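Local coordinates for halogenase PltM (Pseudomonas fluorescens, PDB 6BZN), which halogenates phenolic substrates, with chlorinase, brominase and iodinase activity, as a flavoprotein that uses FAD, at residues 419-431 against 460-474. Numbering follows the deposited sequence.
Sequences VWLSGSNLGSAFL and LSLDSPAYESLFRQS
Y467 drops its ring onto the backbone of G423 and donates a hydrogen bond through its OH to V419 O. One face of the ring lies over G423 CA, 3.4 Å from the centroid and 18° off the normal, a CH-pi contact in which any side chain on G423 would strike Y467 CZ. With CG anti to the backbone N (chi1 176°), the Y467 side chain becomes a knob among V419, S422, G423 and L426. Its OH lies 2.6 Å from V419 O, a short bond reaching that oxygen from well above the carbonyl plane. S422 OG, itself bonded to R418 O, approaches the ring edge at CE1, and L426 CD1 packs 3.6 Å from Y467 CB. A leucine in place of Y467 would probably leave V419 O without this donor and G423 CA without its aromatic cover.

The turn that leads into helix 465-483 also packs closely on the first helix. G427 CA makes a CA-H...O contact of 3.2 Å with L460 O, while L462 CD1 presses to 3.4 Å from G427 CA, tighter than usual for two carbons. E468 OE2 accepts from both S461 N and S461 OG, tying the turn to its own helix, and S464 OG caps that helix at Y467 N. Beyond, F430 CE1 meets D463 CB at 3.7 Å, the carboxylate steeply turned from the ring and salt-bridged to R455.

The axes of the two short helical segments run nearly antiparallel (153°), 10.2 Å apart at closest approach. Around this buried joint between helices 410-441 and 465-483, helix 383-406 contacts W420 and F471, helix 488-502 contacts L470 and S474, and helix 68-81 meets S428 and L431.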
ATOM      1  N   VAL A 419     -14.581   7.207   8.449  1.00 13.12           N
ATOM      2  CA  VAL A 419     -15.005   6.826   7.089  1.00 12.79           C
ATOM      3  C   VAL A 419     -14.012   5.802   6.511  1.00 12.48           C
ATOM      4  O   VAL A 419     -14.405   4.715   6.070  1.00 12.28           O
ATOM      5  CB  VAL A 419     -15.165   8.068   6.180  1.00 13.22           C
ATOM      6  CG1 VAL A 419     -15.487   7.684   4.738  1.00 13.68           C
ATOM      7  CG2 VAL A 419     -16.251   8.984   6.728  1.00 13.57           C
ATOM      8  N   TRP A 420     -12.728   6.117   6.576  1.00 12.63           N
ATOM      9  CA  TRP A 420     -11.679   5.152   6.213  1.00 12.68           C
ATOM     10  C   TRP A 420     -11.771   3.870   7.057  1.00 12.66           C
ATOM     11  O   TRP A 420     -11.764   2.757   6.525  1.00 12.64           O
ATOM     12  CB  TRP A 420     -10.284   5.769   6.376  1.00 13.08           C
ATOM     13  CG  TRP A 420      -9.208   4.726   6.463  1.00 13.17           C
ATOM     14  CD1 TRP A 420      -8.703   3.982   5.436  1.00 13.79           C
ATOM     15  CD2 TRP A 420      -8.540   4.289   7.640  1.00 13.53           C
ATOM     16  NE1 TRP A 420      -7.760   3.104   5.908  1.00 14.00           N
ATOM     17  CE2 TRP A 420      -7.640   3.271   7.258  1.00 13.71           C
ATOM     18  CE3 TRP A 420      -8.613   4.660   8.997  1.00 13.66           C
ATOM     19  CZ2 TRP A 420      -6.817   2.618   8.176  1.00 14.08           C
ATOM     20  CZ3 TRP A 420      -7.793   4.020   9.904  1.00 13.83           C
ATOM     21  CH2 TRP A 420      -6.910   3.002   9.494  1.00 14.24           C
ATOM     22  N   LEU A 421     -11.841   4.028   8.377  1.00 12.08           N
ATOM     23  CA  LEU A 421     -11.768   2.868   9.260  1.00 12.25           C
ATOM     24  C   LEU A 421     -12.903   1.886   9.023  1.00 12.29           C
ATOM     25  O   LEU A 421     -12.660   0.708   8.910  1.00 11.86           O
ATOM     26  CB  LEU A 421     -11.746   3.292  10.723  1.00 12.49           C
ATOM     27  CG  LEU A 421     -11.523   2.167  11.736  1.00 12.74           C
ATOM     28  CD1 LEU A 421     -10.117   1.610  11.637  1.00 12.77           C
ATOM     29  CD2 LEU A 421     -11.781   2.671  13.146  1.00 13.34           C
ATOM     30  N   SER A 422     -14.140   2.382   8.974  1.00 12.58           N
ATOM     31  CA  SER A 422     -15.298   1.528   8.770  1.00 12.27           C
ATOM     32  C   SER A 422     -15.216   0.762   7.450  1.00 12.55           C
ATOM     33  O   SER A 422     -15.553  -0.422   7.405  1.00 12.31           O
ATOM     34  CB  SER A 422     -16.616   2.318   8.872  1.00 12.29           C
ATOM     35  OG  SER A 422     -16.722   3.379   7.917  1.00 12.46           O
ATOM     36  N   GLY A 423     -14.747   1.420   6.399  1.00 12.07           N
ATOM     37  CA  GLY A 423     -14.564   0.770   5.113  1.00 12.91           C
ATOM     38  C   GLY A 423     -13.493  -0.294   5.127  1.00 12.71           C
ATOM     39  O   GLY A 423     -13.718  -1.424   4.684  1.00 13.02           O
ATOM     40  N   SER A 424     -12.322   0.066   5.648  1.00 12.96           N
ATOM     41  CA  SER A 424     -11.236  -0.891   5.793  1.00 13.09           C
ATOM     42  C   SER A 424     -11.650  -2.105   6.632  1.00 13.08           C
ATOM     43  O   SER A 424     -11.326  -3.242   6.295  1.00 12.94           O
ATOM     44  CB  SER A 424     -10.012  -0.218   6.412  1.00 13.39           C
ATOM     45  OG  SER A 424      -8.998  -1.180   6.642  1.00 14.18           O
ATOM     46  N   ASN A 425     -12.347  -1.859   7.741  1.00 13.49           N
ATOM     47  CA  ASN A 425     -12.823  -2.951   8.601  1.00 13.54           C
ATOM     48  C   ASN A 425     -13.758  -3.906   7.847  1.00 13.26           C
ATOM     49  O   ASN A 425     -13.643  -5.117   8.011  1.00 12.83           O
ATOM     50  CB  ASN A 425     -13.558  -2.417   9.840  1.00 14.05           C
ATOM     51  CG  ASN A 425     -12.653  -1.665  10.809  1.00 14.82           C
ATOM     52  OD1 ASN A 425     -11.411  -1.760  10.779  1.00 16.90           O
ATOM     53  ND2 ASN A 425     -13.273  -0.936  11.705  1.00 14.15           N
ATOM     54  N   LEU A 426     -14.655  -3.362   7.014  1.00 12.96           N
ATOM     55  CA  LEU A 426     -15.550  -4.182   6.185  1.00 13.47           C
ATOM     56  C   LEU A 426     -14.776  -4.999   5.136  1.00 13.34           C
ATOM     57  O   LEU A 426     -15.016  -6.189   4.991  1.00 13.12           O
ATOM     58  CB  LEU A 426     -16.652  -3.341   5.529  1.00 13.69           C
ATOM     59  CG  LEU A 426     -17.836  -2.969   6.447  1.00 13.95           C
ATOM     60  CD1 LEU A 426     -18.680  -1.875   5.836  1.00 13.96           C
ATOM     61  CD2 LEU A 426     -18.723  -4.166   6.758  1.00 14.43           C
ATOM     62  N   GLY A 427     -13.818  -4.378   4.456  1.00 13.40           N
ATOM     63  CA  GLY A 427     -13.014  -5.085   3.451  1.00 13.93           C
ATOM     64  C   GLY A 427     -12.177  -6.198   4.052  1.00 14.17           C
ATOM     65  O   GLY A 427     -12.105  -7.305   3.505  1.00 14.51           O
ATOM     66  N   SER A 428     -11.554  -5.902   5.183  1.00 14.57           N
ATOM     67  CA  SER A 428     -10.778  -6.895   5.918  1.00 15.51           C
ATOM     68  C   SER A 428     -11.635  -8.092   6.331  1.00 15.56           C
ATOM     69  O   SER A 428     -11.241  -9.234   6.150  1.00 15.07           O
ATOM     70  CB  SER A 428     -10.128  -6.260   7.137  1.00 16.16           C
ATOM     71  OG  SER A 428      -9.293  -5.188   6.717  1.00 18.09           O
ATOM     72  N   ALA A 429     -12.818  -7.816   6.882  1.00 15.78           N
ATOM     73  CA  ALA A 429     -13.743  -8.884   7.254  1.00 15.71           C
ATOM     74  C   ALA A 429     -14.140  -9.718   6.039  1.00 15.50           C
ATOM     75  O   ALA A 429     -14.208 -10.950   6.141  1.00 14.67           O
ATOM     76  CB  ALA A 429     -14.980  -8.321   7.952  1.00 15.86           C
ATOM     77  N   PHE A 430     -14.381  -9.062   4.897  1.00 15.62           N
ATOM     78  CA  PHE A 430     -14.734  -9.779   3.668  1.00 16.31           C
ATOM     79  C   PHE A 430     -13.616 -10.732   3.225  1.00 15.68           C
ATOM     80  O   PHE A 430     -13.864 -11.900   2.910  1.00 15.18           O
ATOM     81  CB  PHE A 430     -15.087  -8.833   2.517  1.00 17.18           C
ATOM     82  CG  PHE A 430     -15.768  -9.528   1.375  1.00 18.28           C
ATOM     83  CD1 PHE A 430     -17.155  -9.665   1.362  1.00 19.97           C
ATOM     84  CD2 PHE A 430     -15.029 -10.081   0.336  1.00 19.44           C
ATOM     85  CE1 PHE A 430     -17.794 -10.326   0.322  1.00 20.60           C
ATOM     86  CE2 PHE A 430     -15.662 -10.750  -0.708  1.00 20.33           C
ATOM     87  CZ  PHE A 430     -17.046 -10.866  -0.711  1.00 20.60           C
ATOM     88  N   LEU A 431     -12.388 -10.231   3.219  1.00 15.03           N
ATOM     89  CA  LEU A 431     -11.232 -11.059   2.855  1.00 15.06           C
ATOM     90  C   LEU A 431     -11.032 -12.207   3.857  1.00 15.31           C
ATOM     91  O   LEU A 431     -10.733 -13.326   3.468  1.00 14.87           O
ATOM     92  CB  LEU A 431      -9.965 -10.213   2.752  1.00 14.68           C
ATOM     93  CG  LEU A 431      -9.925  -9.148   1.655  1.00 14.82           C
ATOM     94  CD1 LEU A 431      -8.757  -8.193   1.905  1.00 15.27           C
ATOM     95  CD2 LEU A 431      -9.860  -9.773   0.276  1.00 14.84           C
ATOM     96  N   LEU A 460     -13.095   0.143  -0.764  1.00 14.75           N
ATOM     97  CA  LEU A 460     -12.610  -0.265   0.553  1.00 15.72           C
ATOM     98  C   LEU A 460     -13.374  -1.439   1.171  1.00 15.30           C
ATOM     99  O   LEU A 460     -12.764  -2.313   1.793  1.00 14.63           O
ATOM    100  CB  LEU A 460     -12.614   0.913   1.527  1.00 16.34           C
ATOM    101  CG  LEU A 460     -11.728   2.121   1.196  1.00 17.15           C
ATOM    102  CD1 LEU A 460     -11.870   3.142   2.308  1.00 17.37           C
ATOM    103  CD2 LEU A 460     -10.272   1.730   1.033  1.00 17.71           C
ATOM    104  N   SER A 461     -14.692  -1.459   0.994  1.00 15.02           N
ATOM    105  CA  SER A 461     -15.537  -2.538   1.546  1.00 15.55           C
ATOM    106  C   SER A 461     -15.576  -3.789   0.688  1.00 15.99           C
ATOM    107  O   SER A 461     -16.036  -4.826   1.158  1.00 16.73           O
ATOM    108  CB  SER A 461     -16.981  -2.066   1.725  1.00 15.12           C
ATOM    109  OG  SER A 461     -17.671  -2.091   0.473  1.00 16.01           O
ATOM    110  N   LEU A 462     -15.176  -3.680  -0.578  1.00 16.76           N
ATOM    111  CA  LEU A 462     -15.345  -4.707  -1.615  1.00 17.55           C
ATOM    112  C   LEU A 462     -16.790  -4.999  -2.022  1.00 18.07           C
ATOM    113  O   LEU A 462     -17.061  -5.135  -3.213  1.00 17.38           O
ATOM    114  CB  LEU A 462     -14.655  -6.033  -1.285  1.00 18.78           C
ATOM    115  CG  LEU A 462     -13.117  -6.045  -1.288  1.00 19.33           C
ATOM    116  CD1 LEU A 462     -12.567  -5.838   0.114  1.00 19.84           C
ATOM    117  CD2 LEU A 462     -12.604  -7.372  -1.835  1.00 19.89           C
ATOM    118  N   ASP A 463     -17.701  -5.131  -1.058  1.00 18.56           N
ATOM    119  CA  ASP A 463     -19.038  -5.643  -1.359  1.00 19.33           C
ATOM    120  C   ASP A 463     -20.224  -5.034  -0.584  1.00 19.69           C
ATOM    121  O   ASP A 463     -21.325  -5.586  -0.651  1.00 20.19           O
ATOM    122  CB  ASP A 463     -19.028  -7.157  -1.173  1.00 20.52           C
ATOM    123  CG  ASP A 463     -20.152  -7.858  -1.940  1.00 21.77           C
ATOM    124  OD1 ASP A 463     -20.395  -7.546  -3.122  1.00 23.49           O
ATOM    125  OD2 ASP A 463     -20.812  -8.714  -1.346  1.00 24.77           O
ATOM    126  N   SER A 464     -20.038  -3.904   0.101  1.00 18.47           N
ATOM    127  CA  SER A 464     -21.120  -3.306   0.915  1.00 18.13           C
ATOM    128  C   SER A 464     -21.746  -2.072   0.249  1.00 18.38           C
ATOM    129  O   SER A 464     -21.130  -1.009   0.243  1.00 16.73           O
ATOM    130  CB  SER A 464     -20.582  -2.899   2.283  1.00 18.60           C
ATOM    131  OG  SER A 464     -21.542  -2.117   2.993  1.00 18.86           O
ATOM    132  N   PRO A 465     -22.977  -2.190  -0.298  1.00 18.22           N
ATOM    133  CA  PRO A 465     -23.554  -0.973  -0.888  1.00 18.91           C
ATOM    134  C   PRO A 465     -23.746   0.174   0.125  1.00 17.94           C
ATOM    135  O   PRO A 465     -23.571   1.339  -0.225  1.00 18.74           O
ATOM    136  CB  PRO A 465     -24.898  -1.443  -1.462  1.00 19.30           C
ATOM    137  CG  PRO A 465     -24.793  -2.922  -1.570  1.00 19.33           C
ATOM    138  CD  PRO A 465     -23.830  -3.375  -0.517  1.00 19.20           C
ATOM    139  N   ALA A 466     -24.082  -0.148   1.367  1.00 17.85           N
ATOM    140  CA  ALA A 466     -24.237   0.879   2.392  1.00 17.99           C
ATOM    141  C   ALA A 466     -22.918   1.612   2.656  1.00 17.51           C
ATOM    142  O   ALA A 466     -22.892   2.854   2.706  1.00 16.26           O
ATOM    143  CB  ALA A 466     -24.787   0.290   3.683  1.00 18.54           C
ATOM    144  N   TYR A 467     -21.823   0.867   2.794  1.00 16.89           N
ATOM    145  CA  TYR A 467     -20.533   1.526   3.012  1.00 16.51           C
ATOM    146  C   TYR A 467     -20.162   2.408   1.819  1.00 16.36           C
ATOM    147  O   TYR A 467     -19.733   3.546   1.998  1.00 17.36           O
ATOM    148  CB  TYR A 467     -19.357   0.567   3.318  1.00 15.76           C
ATOM    149  CG  TYR A 467     -18.124   1.413   3.410  1.00 15.37           C
ATOM    150  CD1 TYR A 467     -17.917   2.230   4.515  1.00 14.74           C
ATOM    151  CD2 TYR A 467     -17.266   1.558   2.323  1.00 15.08           C
ATOM    152  CE1 TYR A 467     -16.844   3.102   4.573  1.00 14.91           C
ATOM    153  CE2 TYR A 467     -16.195   2.438   2.367  1.00 14.69           C
ATOM    154  CZ  TYR A 467     -15.981   3.198   3.497  1.00 14.75           C
ATOM    155  OH  TYR A 467     -14.923   4.072   3.574  1.00 14.69           O
ATOM    156  N   GLU A 468     -20.325   1.902   0.608  1.00 16.47           N
ATOM    157  CA  GLU A 468     -19.902   2.669  -0.560  1.00 16.51           C
ATOM    158  C   GLU A 468     -20.744   3.928  -0.756  1.00 16.38           C
ATOM    159  O   GLU A 468     -20.259   4.926  -1.287  1.00 16.17           O
ATOM    160  CB  GLU A 468     -19.834   1.779  -1.796  1.00 16.59           C
ATOM    161  CG  GLU A 468     -18.868   0.595  -1.654  1.00 16.32           C
ATOM    162  CD  GLU A 468     -17.431   0.963  -1.228  1.00 16.67           C
ATOM    163  OE1 GLU A 468     -16.986   2.106  -1.465  1.00 17.01           O
ATOM    164  OE2 GLU A 468     -16.718   0.086  -0.672  1.00 16.03           O
ATOM    165  N   SER A 469     -21.992   3.887  -0.288  1.00 16.65           N
ATOM    166  CA  SER A 469     -22.826   5.093  -0.175  1.00 16.64           C
ATOM    167  C   SER A 469     -22.223   6.110   0.813  1.00 15.73           C
ATOM    168  O   SER A 469     -22.140   7.318   0.512  1.00 16.21           O
ATOM    169  CB  SER A 469     -24.254   4.710   0.251  1.00 17.65           C
ATOM    170  OG  SER A 469     -25.017   5.870   0.555  1.00 18.29           O
ATOM    171  N   LEU A 470     -21.808   5.635   1.989  1.00 15.17           N
ATOM    172  CA  LEU A 470     -21.130   6.498   2.959  1.00 15.22           C
ATOM    173  C   LEU A 470     -19.858   7.104   2.372  1.00 15.49           C
ATOM    174  O   LEU A 470     -19.635   8.311   2.489  1.00 15.36           O
ATOM    175  CB  LEU A 470     -20.810   5.751   4.261  1.00 15.75           C
ATOM    176  CG  LEU A 470     -19.917   6.459   5.276  1.00 15.34           C
ATOM    177  CD1 LEU A 470     -20.545   7.734   5.813  1.00 15.54           C
ATOM    178  CD2 LEU A 470     -19.591   5.492   6.407  1.00 15.85           C
ATOM    179  N   PHE A 471     -19.038   6.265   1.723  1.00 15.36           N
ATOM    180  CA  PHE A 471     -17.784   6.742   1.169  1.00 15.36           C
ATOM    181  C   PHE A 471     -18.008   7.801   0.090  1.00 15.61           C
ATOM    182  O   PHE A 471     -17.405   8.858   0.147  1.00 15.36           O
ATOM    183  CB  PHE A 471     -16.974   5.575   0.633  1.00 15.43           C
ATOM    184  CG  PHE A 471     -15.630   5.968   0.088  1.00 15.00           C
ATOM    185  CD1 PHE A 471     -14.572   6.186   0.938  1.00 14.95           C
ATOM    186  CD2 PHE A 471     -15.435   6.107  -1.284  1.00 15.05           C
ATOM    187  CE1 PHE A 471     -13.329   6.523   0.444  1.00 15.45           C
ATOM    188  CE2 PHE A 471     -14.188   6.450  -1.787  1.00 15.18           C
ATOM    189  CZ  PHE A 471     -13.138   6.664  -0.929  1.00 15.27           C
ATOM    190  N   ARG A 472     -18.895   7.520  -0.861  1.00 17.52           N
ATOM    191  CA  ARG A 472     -19.213   8.449  -1.954  1.00 19.69           C
ATOM    192  C   ARG A 472     -19.691   9.810  -1.411  1.00 19.02           C
ATOM    193  O   ARG A 472     -19.150  10.865  -1.765  1.00 16.62           O
ATOM    194  CB  ARG A 472     -20.259   7.799  -2.881  1.00 23.60           C
ATOM    195  CG  ARG A 472     -20.692   8.596  -4.103  1.00 27.82           C
ATOM    196  CD  ARG A 472     -21.747   7.863  -4.941  1.00 31.43           C
ATOM    197  NE  ARG A 472     -22.864   7.303  -4.156  1.00 34.69           N
ATOM    198  CZ  ARG A 472     -23.892   7.997  -3.646  1.00 36.22           C
ATOM    199  NH1 ARG A 472     -24.001   9.320  -3.810  1.00 37.88           N
ATOM    200  NH2 ARG A 472     -24.831   7.359  -2.954  1.00 36.75           N
ATOM    201  N   GLN A 473     -20.668   9.776  -0.508  1.00 17.76           N
ATOM    202  CA  GLN A 473     -21.224  11.010   0.056  1.00 18.26           C
ATOM    203  C   GLN A 473     -20.232  11.776   0.937  1.00 17.11           C
ATOM    204  O   GLN A 473     -20.171  13.005   0.883  1.00 16.64           O
ATOM    205  CB  GLN A 473     -22.517  10.721   0.818  1.00 18.71           C
ATOM    206  CG  GLN A 473     -23.640  10.231  -0.079  1.00 19.46           C
ATOM    207  CD  GLN A 473     -24.918   9.972   0.704  1.00 20.80           C
ATOM    208  OE1 GLN A 473     -25.310   8.827   0.926  1.00 23.14           O
ATOM    209  NE2 GLN A 473     -25.547  11.032   1.152  1.00 20.21           N
ATOM    210  N   SER A 474     -19.439  11.053   1.727  1.00 16.72           N
ATOM    211  CA  SER A 474     -18.392  11.685   2.538  1.00 16.33           C
ATOM    212  C   SER A 474     -17.313  12.374   1.701  1.00 15.89           C
ATOM    213  O   SER A 474     -16.876  13.466   2.060  1.00 15.01           O
ATOM    214  CB  SER A 474     -17.747  10.667   3.485  1.00 16.41           C
ATOM    215  OG  SER A 474     -18.723  10.127   4.350  1.00 16.34           O
TER